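Local structure of dihydrodipicolinate reductase N-terminus domain-containing protein (Mycobacterium smegmatis, 6IAQ) at residues T179-G184 with I250-I255; K165-V170 with S271-G276; T215-K220 with T260-V265; G154-I159 with P291-S296; D7-V12 with H74-V79. The protein probably catalyses the NADP-dependent asymmetric reductive amination of ketones to amines, as a native amine dehydrogenase with a Rossmann-type cofactor domain. All blocks are in the same frame, centred on the assembly; numbering follows the deposited sequence.

Contact 1 of 5, residues T179-G184 with I250-I255; sequences TAQQVG and IGFTDI
I250 meets the 179-184 turn through its backbone: its carbonyl O lies 3.6 Å from V183 CG2, while its own branched side chain turns away onto A231 and D229. Valine suits this spot because CG2, set anti to the carbonyl carbon, reaches the peptide of the strand while the rest of the side chain packs on V274. The backbone angles of G251 are ones at which a CB would be jammed against the carbonyl O of I250, so glycine is needed. Its CA makes a CA-H...O contact of 3.3 Å with Q181 O, whereas G251 N is buried without a polar partner. The turn facing G251 is the Schellman motif that ends helix 175-180: Q182 takes positive phi, and its N bonds back to T179 O at 3.0 Å. Q182 NE2 also grips A180 O at 3.1 Å, approaching from above the carbonyl plane. F252 sets its ring against the residues that end the helix, CG lying between backbone N and carbonyl carbon (chi1 61°). Q181 NE2 stands over the ring centre, 3.4 Å above its plane, with the amide tilted 38° to it. The bond from Q181 NE2 to G272 O fixes that amide. A180 O lies at the ring edge, 3.7 Å from F252 CE2. T253 points away and bonds D229, and D254 forms a salt bridge with R199, the residue that makes a cation-pi contact with F252.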
# COMPACT_ATOMS: atom_id res chain seq x y z
N THR A 179 -28.48 11.90 5.97
CA THR A 179 -29.75 11.91 5.21
C THR A 179 -29.68 10.92 4.05
O THR A 179 -30.64 10.21 3.83
CB THR A 179 -30.10 13.33 4.74
OG1 THR A 179 -30.17 14.12 5.93
CG2 THR A 179 -31.40 13.38 3.97
N ALA A 180 -28.57 10.87 3.32
CA ALA A 180 -28.42 9.93 2.19
C ALA A 180 -28.38 8.47 2.67
O ALA A 180 -28.67 7.57 1.88
CB ALA A 180 -27.21 10.30 1.39
N GLN A 181 -28.00 8.24 3.91
CA GLN A 181 -27.96 6.88 4.54
C GLN A 181 -29.34 6.52 5.11
O GLN A 181 -29.46 5.43 5.67
CB GLN A 181 -26.87 6.82 5.61
CG GLN A 181 -25.46 6.86 5.06
CD GLN A 181 -25.19 5.77 4.05
OE1 GLN A 181 -25.00 6.03 2.87
NE2 GLN A 181 -25.20 4.52 4.51
N GLN A 182 -30.34 7.38 4.92
CA GLN A 182 -31.77 7.11 5.26
C GLN A 182 -31.95 7.00 6.77
O GLN A 182 -32.92 6.36 7.20
CB GLN A 182 -32.24 5.82 4.57
CG GLN A 182 -31.97 5.79 3.07
CD GLN A 182 -32.57 6.97 2.34
OE1 GLN A 182 -33.77 7.21 2.42
NE2 GLN A 182 -31.72 7.70 1.63
N VAL A 183 -31.10 7.67 7.54
CA VAL A 183 -31.13 7.65 9.02
C VAL A 183 -32.43 8.30 9.49
O VAL A 183 -32.74 9.44 9.06
CB VAL A 183 -29.90 8.36 9.60
CG1 VAL A 183 -30.00 8.51 11.10
CG2 VAL A 183 -28.64 7.62 9.20
N GLY A 184 -33.17 7.57 10.33
CA GLY A 184 -34.41 8.05 10.97
C GLY A 184 -35.64 7.75 10.14
O GLY A 184 -36.73 8.07 10.59
N ILE A 250 -31.15 3.13 10.64
CA ILE A 250 -29.98 3.91 11.15
C ILE A 250 -28.85 3.92 10.11
O ILE A 250 -27.76 4.37 10.47
CB ILE A 250 -29.51 3.37 12.51
CG1 ILE A 250 -29.03 1.92 12.41
CG2 ILE A 250 -30.57 3.57 13.56
CD1 ILE A 250 -28.35 1.41 13.68
N GLY A 251 -29.12 3.43 8.90
CA GLY A 251 -28.12 3.37 7.84
C GLY A 251 -28.40 2.20 6.96
O GLY A 251 -29.52 1.68 6.98
N PHE A 252 -27.40 1.75 6.22
CA PHE A 252 -27.57 0.56 5.38
C PHE A 252 -26.23 -0.10 5.10
O PHE A 252 -25.16 0.55 5.22
CB PHE A 252 -28.34 0.86 4.08
CG PHE A 252 -27.71 1.85 3.13
CD1 PHE A 252 -26.68 1.48 2.28
CD2 PHE A 252 -28.23 3.13 3.01
CE1 PHE A 252 -26.13 2.39 1.39
CE2 PHE A 252 -27.67 4.04 2.13
CZ PHE A 252 -26.63 3.66 1.31
N THR A 253 -26.34 -1.35 4.66
CA THR A 253 -25.22 -2.22 4.26
C THR A 253 -25.42 -2.60 2.80
O THR A 253 -26.50 -3.10 2.47
CB THR A 253 -25.12 -3.43 5.20
OG1 THR A 253 -24.93 -2.94 6.54
CG2 THR A 253 -24.02 -4.38 4.75
N ASP A 254 -24.42 -2.35 1.97
CA ASP A 254 -24.35 -2.78 0.56
C ASP A 254 -23.41 -3.97 0.46
O ASP A 254 -22.43 -3.99 1.19
CB ASP A 254 -23.82 -1.69 -0.38
CG ASP A 254 -24.58 -0.38 -0.40
OD1 ASP A 254 -25.82 -0.42 -0.44
OD2 ASP A 254 -23.89 0.68 -0.38
N ILE A 255 -23.62 -4.83 -0.52
CA ILE A 255 -22.65 -5.84 -1.00
C ILE A 255 -22.63 -5.75 -2.52
O ILE A 255 -23.70 -5.75 -3.14
CB ILE A 255 -22.97 -7.26 -0.47
CG1 ILE A 255 -21.92 -8.26 -0.93
CG2 ILE A 255 -24.36 -7.69 -0.84
CD1 ILE A 255 -21.78 -9.47 -0.01

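Contact 2 of 5, residues K165-V170 with S271-G276; sequences KASWNV and SGRVYG
This is parallel beta pairing in the interior of the mixed sheet, where strand 158-169 runs beside strand 265-273 at 13°. S167 pairs with S271, W168 with G272 and N169 with R273; W168 N gives an almost straight bond of 2.9 Å to S271 O. On one face W168, its CG held between backbone N and carbonyl carbon (chi1 51°), lays its indole across the neighbouring strand. G272 CA sits 3.4 Å from the centroid of the six-membered ring of W168, a CH-pi contact possible because glycine has no CB to strike CZ2. On the other face S167 OG is gripped by Y275 OH at 2.7 Å and R273 NH1 at 2.9 Å, with a water joining it to R273 NH2. R273 also ion-pairs with E279. The N169 amide stacks on the Y275 ring, planes 5° apart, with N169 CB 3.5 Å from the ring centroid. N169 OD1 accepts Y275 N at 3.0 Å from above its carbonyl plane, which ties ring and amide together. With the cofactor about 7 Å from the side chain of W168, the face bearing that indole is consistent with a sheet surface lining the active-site cleft.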
# COMPACT_ATOMS: atom_id res chain seq x y z
N LYS A 165 -14.53 -5.96 3.64
CA LYS A 165 -15.58 -5.72 4.64
C LYS A 165 -15.22 -4.42 5.34
O LYS A 165 -14.07 -4.31 5.82
CB LYS A 165 -15.71 -6.89 5.62
CG LYS A 165 -16.94 -6.80 6.50
CD LYS A 165 -17.22 -8.01 7.39
CE LYS A 165 -16.19 -8.20 8.48
NZ LYS A 165 -16.79 -8.74 9.73
N ALA A 166 -16.16 -3.47 5.35
CA ALA A 166 -15.92 -2.12 5.90
C ALA A 166 -17.14 -1.67 6.68
O ALA A 166 -18.30 -1.99 6.31
CB ALA A 166 -15.57 -1.17 4.77
N SER A 167 -16.87 -0.92 7.74
CA SER A 167 -17.88 -0.28 8.61
C SER A 167 -17.43 1.16 8.85
O SER A 167 -16.29 1.37 9.24
CB SER A 167 -18.04 -1.06 9.90
OG SER A 167 -19.05 -0.49 10.72
N TRP A 168 -18.34 2.12 8.67
CA TRP A 168 -18.14 3.50 9.13
C TRP A 168 -19.40 4.02 9.83
O TRP A 168 -20.48 3.46 9.63
CB TRP A 168 -17.64 4.41 8.01
CG TRP A 168 -18.43 4.36 6.75
CD1 TRP A 168 -18.14 3.62 5.65
CD2 TRP A 168 -19.63 5.11 6.44
NE1 TRP A 168 -19.07 3.86 4.66
CE2 TRP A 168 -20.00 4.76 5.13
CE3 TRP A 168 -20.40 6.06 7.13
CZ2 TRP A 168 -21.09 5.33 4.49
CZ3 TRP A 168 -21.49 6.61 6.51
CH2 TRP A 168 -21.82 6.25 5.21
N ASN A 169 -19.19 5.03 10.66
CA ASN A 169 -20.18 5.64 11.57
C ASN A 169 -20.74 6.92 10.93
O ASN A 169 -20.00 7.89 10.81
CB ASN A 169 -19.54 5.93 12.92
CG ASN A 169 -20.51 6.41 13.96
OD1 ASN A 169 -21.71 6.45 13.73
ND2 ASN A 169 -20.00 6.74 15.13
N VAL A 170 -22.04 6.92 10.60
CA VAL A 170 -22.79 8.14 10.21
C VAL A 170 -22.43 9.33 11.11
O VAL A 170 -22.26 10.43 10.60
CB VAL A 170 -24.31 7.86 10.23
CG1 VAL A 170 -25.12 9.15 10.27
CG2 VAL A 170 -24.69 7.04 9.04
N SER A 271 -20.99 -1.17 5.40
CA SER A 271 -22.07 -0.63 6.24
C SER A 271 -21.71 0.80 6.66
O SER A 271 -20.59 1.03 7.18
CB SER A 271 -22.33 -1.50 7.43
OG SER A 271 -23.25 -0.86 8.30
N GLY A 272 -22.66 1.70 6.45
CA GLY A 272 -22.62 3.08 6.93
C GLY A 272 -23.83 3.31 7.79
O GLY A 272 -24.97 3.34 7.23
N ARG A 273 -23.63 3.45 9.11
CA ARG A 273 -24.77 3.50 10.06
C ARG A 273 -24.39 4.29 11.31
O ARG A 273 -23.20 4.45 11.61
CB ARG A 273 -25.23 2.08 10.42
CG ARG A 273 -24.22 1.28 11.25
CD ARG A 273 -24.57 -0.21 11.44
NE ARG A 273 -23.60 -0.69 12.42
CZ ARG A 273 -22.34 -1.03 12.13
NH1 ARG A 273 -21.92 -1.06 10.87
NH2 ARG A 273 -21.50 -1.34 13.11
N VAL A 274 -25.41 4.71 12.06
CA VAL A 274 -25.21 5.30 13.39
C VAL A 274 -24.70 4.19 14.32
O VAL A 274 -25.33 3.12 14.35
CB VAL A 274 -26.49 5.96 13.92
CG1 VAL A 274 -26.26 6.56 15.28
CG2 VAL A 274 -27.01 7.03 12.96
N TYR A 275 -23.59 4.43 15.01
CA TYR A 275 -23.03 3.47 15.99
C TYR A 275 -23.66 3.68 17.36
O TYR A 275 -23.93 4.84 17.79
CB TYR A 275 -21.52 3.65 16.13
CG TYR A 275 -20.69 3.10 15.01
CD1 TYR A 275 -21.23 2.64 13.81
CD2 TYR A 275 -19.31 3.10 15.14
CE1 TYR A 275 -20.42 2.15 12.79
CE2 TYR A 275 -18.49 2.62 14.13
CZ TYR A 275 -19.04 2.16 12.96
OH TYR A 275 -18.21 1.71 11.97
N GLY A 276 -23.86 2.58 18.07
CA GLY A 276 -24.08 2.60 19.52
C GLY A 276 -22.74 2.52 20.24
O GLY A 276 -21.70 2.36 19.61
O HOH W 1 -18.49 -2.12 13.30

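Contact 3 of 5, residues T215-K220 with T260-V265; sequences TGLTVK and TEEGPV
G216 ends helix 203-215 in a Schellman motif, its positive phi readily taken by glycine, and the chain then turns to run beside the 260-265 loop. L217 points into that loop. Its CB lies 3.7 Å from T260 CG2, and its CD1 reaches P264 CG at 4.0 Å, crossing the proline at about a right angle; F266 lies against both L217 and T260, so a branched apolar side chain fits well. T218 is the most firmly held residue. Its backbone N bonds to E262 OE1 at 2.9 Å and its OG1 donates to E262 OE2 at 2.7 Å, each oxygen using its syn lone pair, so one carboxylate clasps the threonine by two points and its rotation is fixed. T218 O in turn accepts E261 N at 2.7 Å, nearly along the C=O axis (165°). V219 pairs with T260 as an antiparallel non-hydrogen-bonded pair and turns its side chain away, onto I258. K220, with CG anti to the backbone N, lays its alkyl part across the E261 carboxylate, CD coming within 3.4 Å of OE1. The charged ends stay apart, K220 NZ being 5.2 Å from E261 OE1, so their attraction is probably only diffuse at this exposed place. On the loop side P264 O is gripped twice, by T260 N and by T260 OG1, the latter at 2.6 Å on a lone pair. A type I turn from T260 to G263 closes the beta hairpin of strands 249-260 and 265-273, with T218, just before outermost strand 219-230, clasped against its tip.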
# COMPACT_ATOMS: atom_id res chain seq x y z
N THR A 215 -6.38 -3.38 -12.45
CA THR A 215 -5.79 -4.72 -12.67
C THR A 215 -5.79 -5.03 -14.17
O THR A 215 -5.11 -5.99 -14.57
CB THR A 215 -6.51 -5.78 -11.83
OG1 THR A 215 -6.62 -5.26 -10.49
CG2 THR A 215 -5.75 -7.10 -11.81
N GLY A 216 -6.52 -4.26 -14.97
CA GLY A 216 -6.60 -4.42 -16.44
C GLY A 216 -7.47 -5.60 -16.80
O GLY A 216 -7.17 -6.24 -17.82
N LEU A 217 -8.51 -5.91 -16.02
CA LEU A 217 -9.38 -7.09 -16.26
C LEU A 217 -10.68 -6.66 -16.95
O LEU A 217 -10.90 -5.44 -17.10
CB LEU A 217 -9.70 -7.79 -14.93
CG LEU A 217 -8.48 -8.16 -14.07
CD1 LEU A 217 -8.91 -8.80 -12.76
CD2 LEU A 217 -7.55 -9.11 -14.82
N THR A 218 -11.51 -7.64 -17.32
CA THR A 218 -12.73 -7.46 -18.16
C THR A 218 -13.94 -7.89 -17.36
O THR A 218 -13.98 -9.07 -16.94
CB THR A 218 -12.69 -8.29 -19.45
OG1 THR A 218 -11.37 -8.19 -19.99
CG2 THR A 218 -13.70 -7.84 -20.47
N VAL A 219 -14.92 -6.99 -17.20
CA VAL A 219 -16.15 -7.32 -16.44
C VAL A 219 -16.86 -8.46 -17.18
O VAL A 219 -17.02 -8.36 -18.41
CB VAL A 219 -17.04 -6.09 -16.24
CG1 VAL A 219 -18.33 -6.46 -15.55
CG2 VAL A 219 -16.33 -5.00 -15.45
N LYS A 220 -17.24 -9.51 -16.46
CA LYS A 220 -18.12 -10.59 -16.94
C LYS A 220 -19.51 -10.37 -16.36
O LYS A 220 -20.48 -10.54 -17.09
CB LYS A 220 -17.57 -11.96 -16.52
CG LYS A 220 -18.46 -13.16 -16.83
CD LYS A 220 -17.77 -14.46 -16.52
CE LYS A 220 -18.57 -15.67 -16.95
NZ LYS A 220 -18.70 -16.66 -15.84
N THR A 260 -14.79 -11.19 -13.25
CA THR A 260 -14.02 -10.85 -14.46
C THR A 260 -14.00 -12.05 -15.40
O THR A 260 -14.11 -13.20 -14.91
CB THR A 260 -12.61 -10.37 -14.08
OG1 THR A 260 -11.91 -11.47 -13.50
CG2 THR A 260 -12.66 -9.19 -13.14
N GLU A 261 -13.85 -11.79 -16.70
CA GLU A 261 -13.67 -12.87 -17.70
C GLU A 261 -12.41 -13.66 -17.32
O GLU A 261 -12.45 -14.89 -17.40
CB GLU A 261 -13.61 -12.28 -19.12
CG GLU A 261 -14.91 -11.65 -19.59
CD GLU A 261 -16.13 -12.57 -19.73
OE1 GLU A 261 -16.07 -13.78 -19.34
OE2 GLU A 261 -17.19 -12.07 -20.20
N GLU A 262 -11.36 -12.99 -16.84
CA GLU A 262 -10.03 -13.60 -16.62
C GLU A 262 -10.01 -14.51 -15.38
O GLU A 262 -9.02 -15.23 -15.22
CB GLU A 262 -8.96 -12.51 -16.51
CG GLU A 262 -8.76 -11.71 -17.78
CD GLU A 262 -9.71 -10.54 -17.98
OE1 GLU A 262 -10.67 -10.39 -17.19
OE2 GLU A 262 -9.50 -9.77 -18.93
N GLY A 263 -11.03 -14.49 -14.51
CA GLY A 263 -11.13 -15.42 -13.36
C GLY A 263 -11.31 -14.73 -12.01
O GLY A 263 -12.23 -15.08 -11.25
N PRO A 264 -10.46 -13.76 -11.61
CA PRO A 264 -10.64 -13.07 -10.32
C PRO A 264 -12.05 -12.51 -10.15
O PRO A 264 -12.63 -11.94 -11.08
CB PRO A 264 -9.60 -11.95 -10.36
CG PRO A 264 -8.52 -12.49 -11.27
CD PRO A 264 -9.27 -13.28 -12.32
N VAL A 265 -12.58 -12.70 -8.95
CA VAL A 265 -13.88 -12.15 -8.48
C VAL A 265 -13.57 -11.14 -7.37
O VAL A 265 -12.73 -11.44 -6.49
CB VAL A 265 -14.78 -13.28 -7.97
CG1 VAL A 265 -16.06 -12.73 -7.36
CG2 VAL A 265 -15.06 -14.30 -9.07

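Contact 4 of 5, residues G154-I159 with P291-S296; sequences GTAHRI and PNLFLS
A cis peptide bond precedes P291, and the kinked chain brings CD of the proline ring against the backbone of 154-159. Nearby lies a classic beta bulge, in which H157 and R158 both face E290 at the start of strand 158-169; strand 282-288 separates that strand from the outermost strand 293-296 of the mixed sheet. The two segments therefore do not pair with each other but meet by van der Waals packing at the sheet's end, just after helix 141-153. P291 CD does the touching, 4.0 Å from T155 O and 4.1 Å from A156 CA. A proline suits the place because it is the residue that most readily accepts a cis peptide bond, and its ring carbon packs against a peptide. A156 is small enough to let strand 293-296 approach: its CB meets L293 CD1 at 4.1 Å. L293 points its side chain toward the 154-159 segment, CG anti to the carbonyl carbon (chi1 -66°), so that CD1 reaches A156 and both methyls lie near T155 OG1.

All five touching residues are buried, partly because the second subunit covers this corner. P301 of that subunit packs on P291 and L293, while its N312 bonds to the carbonyls of G154 and A156 and its T308 to T155 O. The contact thus lies at the dimer interface, at the end of the mixed sheet. T155 OG1, between backbone N and carbonyl carbon (chi1 75°), is hydrogen-bonded to L152 O, and it lies 3.4 Å from L293 CD1.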
# COMPACT_ATOMS: atom_id res chain seq x y z
N GLY A 154 -0.66 -7.25 -5.52
CA GLY A 154 0.69 -7.35 -6.10
C GLY A 154 1.55 -8.43 -5.44
O GLY A 154 2.62 -8.72 -5.99
N THR A 155 1.18 -8.94 -4.27
CA THR A 155 1.96 -10.00 -3.57
C THR A 155 1.37 -11.39 -3.88
O THR A 155 1.90 -12.39 -3.33
CB THR A 155 2.04 -9.74 -2.08
OG1 THR A 155 0.79 -10.04 -1.46
CG2 THR A 155 2.47 -8.32 -1.79
N ALA A 156 0.33 -11.46 -4.72
CA ALA A 156 -0.34 -12.74 -5.04
C ALA A 156 0.26 -13.33 -6.33
O ALA A 156 0.65 -12.54 -7.21
CB ALA A 156 -1.82 -12.54 -5.18
N HIS A 157 0.37 -14.65 -6.39
CA HIS A 157 0.71 -15.39 -7.64
C HIS A 157 -0.56 -15.63 -8.46
O HIS A 157 -0.54 -15.41 -9.66
CB HIS A 157 1.37 -16.74 -7.32
CG HIS A 157 1.90 -17.41 -8.54
ND1 HIS A 157 1.52 -18.68 -8.92
CD2 HIS A 157 2.78 -16.98 -9.47
CE1 HIS A 157 2.13 -18.99 -10.04
NE2 HIS A 157 2.92 -17.98 -10.38
N ARG A 158 -1.60 -16.11 -7.81
CA ARG A 158 -2.91 -16.35 -8.44
C ARG A 158 -3.99 -15.81 -7.51
O ARG A 158 -3.95 -16.11 -6.31
CB ARG A 158 -3.12 -17.84 -8.72
CG ARG A 158 -4.30 -18.10 -9.66
CD ARG A 158 -4.77 -19.55 -9.66
NE ARG A 158 -5.58 -19.84 -8.47
CZ ARG A 158 -5.24 -20.68 -7.49
NH1 ARG A 158 -6.07 -20.85 -6.47
NH2 ARG A 158 -4.09 -21.33 -7.51
N ILE A 159 -4.93 -15.05 -8.07
CA ILE A 159 -6.08 -14.51 -7.29
C ILE A 159 -7.35 -15.23 -7.74
O ILE A 159 -7.65 -15.15 -8.95
CB ILE A 159 -6.17 -12.99 -7.46
CG1 ILE A 159 -4.93 -12.30 -6.88
CG2 ILE A 159 -7.48 -12.47 -6.85
CD1 ILE A 159 -4.87 -10.79 -7.13
N PRO A 291 -0.81 -16.91 -2.61
CA PRO A 291 -1.29 -17.57 -1.41
C PRO A 291 -2.59 -16.91 -0.95
O PRO A 291 -3.03 -15.98 -1.59
CB PRO A 291 -0.17 -17.25 -0.41
CG PRO A 291 0.20 -15.84 -0.77
CD PRO A 291 0.07 -15.77 -2.28
N ASN A 292 -3.15 -17.35 0.18
CA ASN A 292 -4.24 -16.61 0.88
C ASN A 292 -3.61 -15.44 1.65
O ASN A 292 -2.57 -15.65 2.33
CB ASN A 292 -5.06 -17.48 1.82
CG ASN A 292 -5.81 -18.57 1.07
OD1 ASN A 292 -6.24 -18.38 -0.07
ND2 ASN A 292 -5.94 -19.74 1.70
N LEU A 293 -4.21 -14.25 1.54
CA LEU A 293 -3.67 -13.02 2.17
C LEU A 293 -4.76 -12.36 2.99
O LEU A 293 -5.97 -12.55 2.68
CB LEU A 293 -3.18 -12.07 1.08
CG LEU A 293 -1.98 -12.57 0.30
CD1 LEU A 293 -1.96 -11.97 -1.09
CD2 LEU A 293 -0.68 -12.29 1.05
N PHE A 294 -4.33 -11.64 4.02
CA PHE A 294 -5.22 -10.90 4.95
C PHE A 294 -4.65 -9.50 5.20
O PHE A 294 -3.41 -9.34 5.31
CB PHE A 294 -5.38 -11.67 6.25
CG PHE A 294 -6.36 -11.04 7.20
CD1 PHE A 294 -7.72 -11.07 6.93
CD2 PHE A 294 -5.93 -10.39 8.34
CE1 PHE A 294 -8.64 -10.46 7.79
CE2 PHE A 294 -6.84 -9.78 9.20
CZ PHE A 294 -8.19 -9.84 8.93
N LEU A 295 -5.53 -8.53 5.34
CA LEU A 295 -5.18 -7.14 5.74
C LEU A 295 -6.29 -6.63 6.65
O LEU A 295 -7.48 -6.80 6.34
CB LEU A 295 -5.01 -6.25 4.52
CG LEU A 295 -4.59 -4.80 4.79
CD1 LEU A 295 -3.54 -4.34 3.78
CD2 LEU A 295 -5.77 -3.84 4.70
N SER A 296 -5.89 -6.04 7.77
CA SER A 296 -6.79 -5.38 8.74
C SER A 296 -6.13 -4.07 9.17
O SER A 296 -4.87 -4.03 9.28
CB SER A 296 -7.07 -6.31 9.90
OG SER A 296 -7.52 -5.60 11.03

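Contact 5 of 5, residues D7-V12 with H74-V79; sequences DIRAVV and HPDIAV
Between strands 9-13 and 77-80 the packing is tight and regular, whereas at the 7-9 and 74-76 end it opens into charged groups and water. In the inner part A10 pairs with I77, V11 with A78 and V12 with V79, all parallel. Both backbone polar atoms of V11 are bonded to strand 77-80: its N bonds to I77 O at 2.9 Å, and its O accepts V79 N, also at 2.9 Å and nearly along the C=O axis (172°). A10 CB meets I77 CG2 at 3.6 Å on one face, where I314 of helix 314-319 packs on I77 and V79. On the other face V11 CG2, anti to the carbonyl carbon, rests 3.6 Å from P75 CG under helix 66-73. Alanine and branched residues suit these faces, being apolar and compact enough for helices to lie on them.

Toward solvent, side chains join the backbone bonds. D76 OD2 accepts R9 N at 2.9 Å with its anti lone pair, and R9 O receives D76 N at 2.7 Å and, weakly, I77 N. The arginine chain, bent at chi3, brings NH1 to H74 O at 2.9 Å from above that carbonyl plane, while NH2 bonds T73 O; the guanidinium thus binds carbonyls at the end of helix 66-73. A water bridges NH1 and D76 OD2, which otherwise stay too far apart for direct contact. Adjacent parallel strands flanked by helices, with V12 about 8 Å from NADP, are the core of a Rossmann fold.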
# COMPACT_ATOMS: atom_id res chain seq x y z
N ASP A 7 2.96 28.32 -1.64
CA ASP A 7 2.49 29.11 -2.80
C ASP A 7 1.00 28.83 -3.05
O ASP A 7 0.35 29.66 -3.72
CB ASP A 7 3.28 28.78 -4.08
CG ASP A 7 4.74 29.23 -4.05
OD1 ASP A 7 5.10 30.12 -3.24
OD2 ASP A 7 5.50 28.66 -4.86
N ILE A 8 0.48 27.68 -2.61
CA ILE A 8 -0.84 27.15 -3.09
C ILE A 8 -1.95 28.05 -2.53
O ILE A 8 -1.98 28.29 -1.29
CB ILE A 8 -1.03 25.67 -2.68
CG1 ILE A 8 -0.03 24.77 -3.41
CG2 ILE A 8 -2.48 25.23 -2.88
CD1 ILE A 8 0.11 23.39 -2.80
N ARG A 9 -2.84 28.47 -3.41
CA ARG A 9 -4.03 29.28 -3.04
C ARG A 9 -5.26 28.38 -3.23
O ARG A 9 -5.47 27.85 -4.35
CB ARG A 9 -4.07 30.59 -3.86
CG ARG A 9 -2.88 31.51 -3.60
CD ARG A 9 -2.75 32.63 -4.64
NE ARG A 9 -3.88 33.54 -4.56
CZ ARG A 9 -4.93 33.56 -5.39
NH1 ARG A 9 -5.01 32.75 -6.44
NH2 ARG A 9 -5.87 34.47 -5.20
N ALA A 10 -6.03 28.18 -2.16
CA ALA A 10 -7.16 27.21 -2.15
C ALA A 10 -8.50 27.90 -1.84
O ALA A 10 -8.49 28.85 -1.02
CB ALA A 10 -6.87 26.13 -1.14
N VAL A 11 -9.58 27.42 -2.44
CA VAL A 11 -10.98 27.73 -2.06
C VAL A 11 -11.58 26.49 -1.40
O VAL A 11 -11.49 25.39 -1.99
CB VAL A 11 -11.80 28.21 -3.27
CG1 VAL A 11 -13.31 28.12 -3.03
CG2 VAL A 11 -11.42 29.65 -3.63
N VAL A 12 -12.12 26.63 -0.19
CA VAL A 12 -12.79 25.49 0.51
C VAL A 12 -14.27 25.55 0.10
O VAL A 12 -14.96 26.56 0.38
CB VAL A 12 -12.50 25.38 2.02
CG1 VAL A 12 -11.38 26.30 2.50
CG2 VAL A 12 -13.70 25.50 2.91
N HIS A 74 -9.37 33.20 -8.34
CA HIS A 74 -8.61 32.28 -9.23
C HIS A 74 -7.63 31.42 -8.44
O HIS A 74 -6.41 31.51 -8.62
CB HIS A 74 -7.94 33.07 -10.35
CG HIS A 74 -8.93 33.57 -11.34
ND1 HIS A 74 -9.49 34.83 -11.23
CD2 HIS A 74 -9.52 32.97 -12.39
CE1 HIS A 74 -10.34 35.00 -12.23
NE2 HIS A 74 -10.38 33.87 -12.94
N PRO A 75 -8.14 30.52 -7.57
CA PRO A 75 -7.28 29.67 -6.77
C PRO A 75 -6.59 28.59 -7.62
O PRO A 75 -7.07 28.28 -8.69
CB PRO A 75 -8.28 29.03 -5.78
CG PRO A 75 -9.54 28.90 -6.60
CD PRO A 75 -9.56 30.19 -7.40
N ASP A 76 -5.53 28.00 -7.09
CA ASP A 76 -4.85 26.82 -7.69
C ASP A 76 -5.72 25.57 -7.53
O ASP A 76 -5.55 24.63 -8.34
CB ASP A 76 -3.50 26.56 -7.00
CG ASP A 76 -2.55 27.71 -7.19
OD1 ASP A 76 -2.19 27.93 -8.32
OD2 ASP A 76 -2.22 28.41 -6.20
N ILE A 77 -6.56 25.54 -6.50
CA ILE A 77 -7.30 24.30 -6.11
C ILE A 77 -8.60 24.68 -5.38
O ILE A 77 -8.56 25.54 -4.44
CB ILE A 77 -6.42 23.34 -5.27
CG1 ILE A 77 -7.06 21.96 -5.08
CG2 ILE A 77 -6.06 23.97 -3.94
CD1 ILE A 77 -6.89 21.03 -6.22
N ALA A 78 -9.67 24.02 -5.78
CA ALA A 78 -10.95 23.96 -5.03
C ALA A 78 -11.00 22.61 -4.30
O ALA A 78 -10.78 21.57 -4.93
CB ALA A 78 -12.11 24.08 -5.98
N VAL A 79 -11.23 22.67 -2.99
CA VAL A 79 -11.24 21.50 -2.07
C VAL A 79 -12.71 21.25 -1.69
O VAL A 79 -13.26 22.07 -0.97
CB VAL A 79 -10.34 21.78 -0.86
CG1 VAL A 79 -10.27 20.58 0.05
CG2 VAL A 79 -8.93 22.21 -1.31
O HOH W 2 -3.22 31.11 -7.30

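How the contacts relate
Contact 5 comes first along the chain and belongs to the parallel sheet of the N-terminal Rossmann domain, its centre 32 to 40 Å from the centres of the other four. Those all reach the mixed sheet of the C-terminal domain. Contact 4 spans the widest stretch of chain; contact 2 falls within it, and contacts 1 and 3, whose segments alternate, fall within contact 2. Contacts 1 and 2 have centres about 9 Å apart, touch through I250 with V274 and Q181 with G272, and lie near the cofactor. Contacts 3 and 4, centres about 16 Å apart, meet where P264 packs on I159. Contacts 2 and 4 share strand 158-169, which links the cofactor's neighbourhood to the dimer interface.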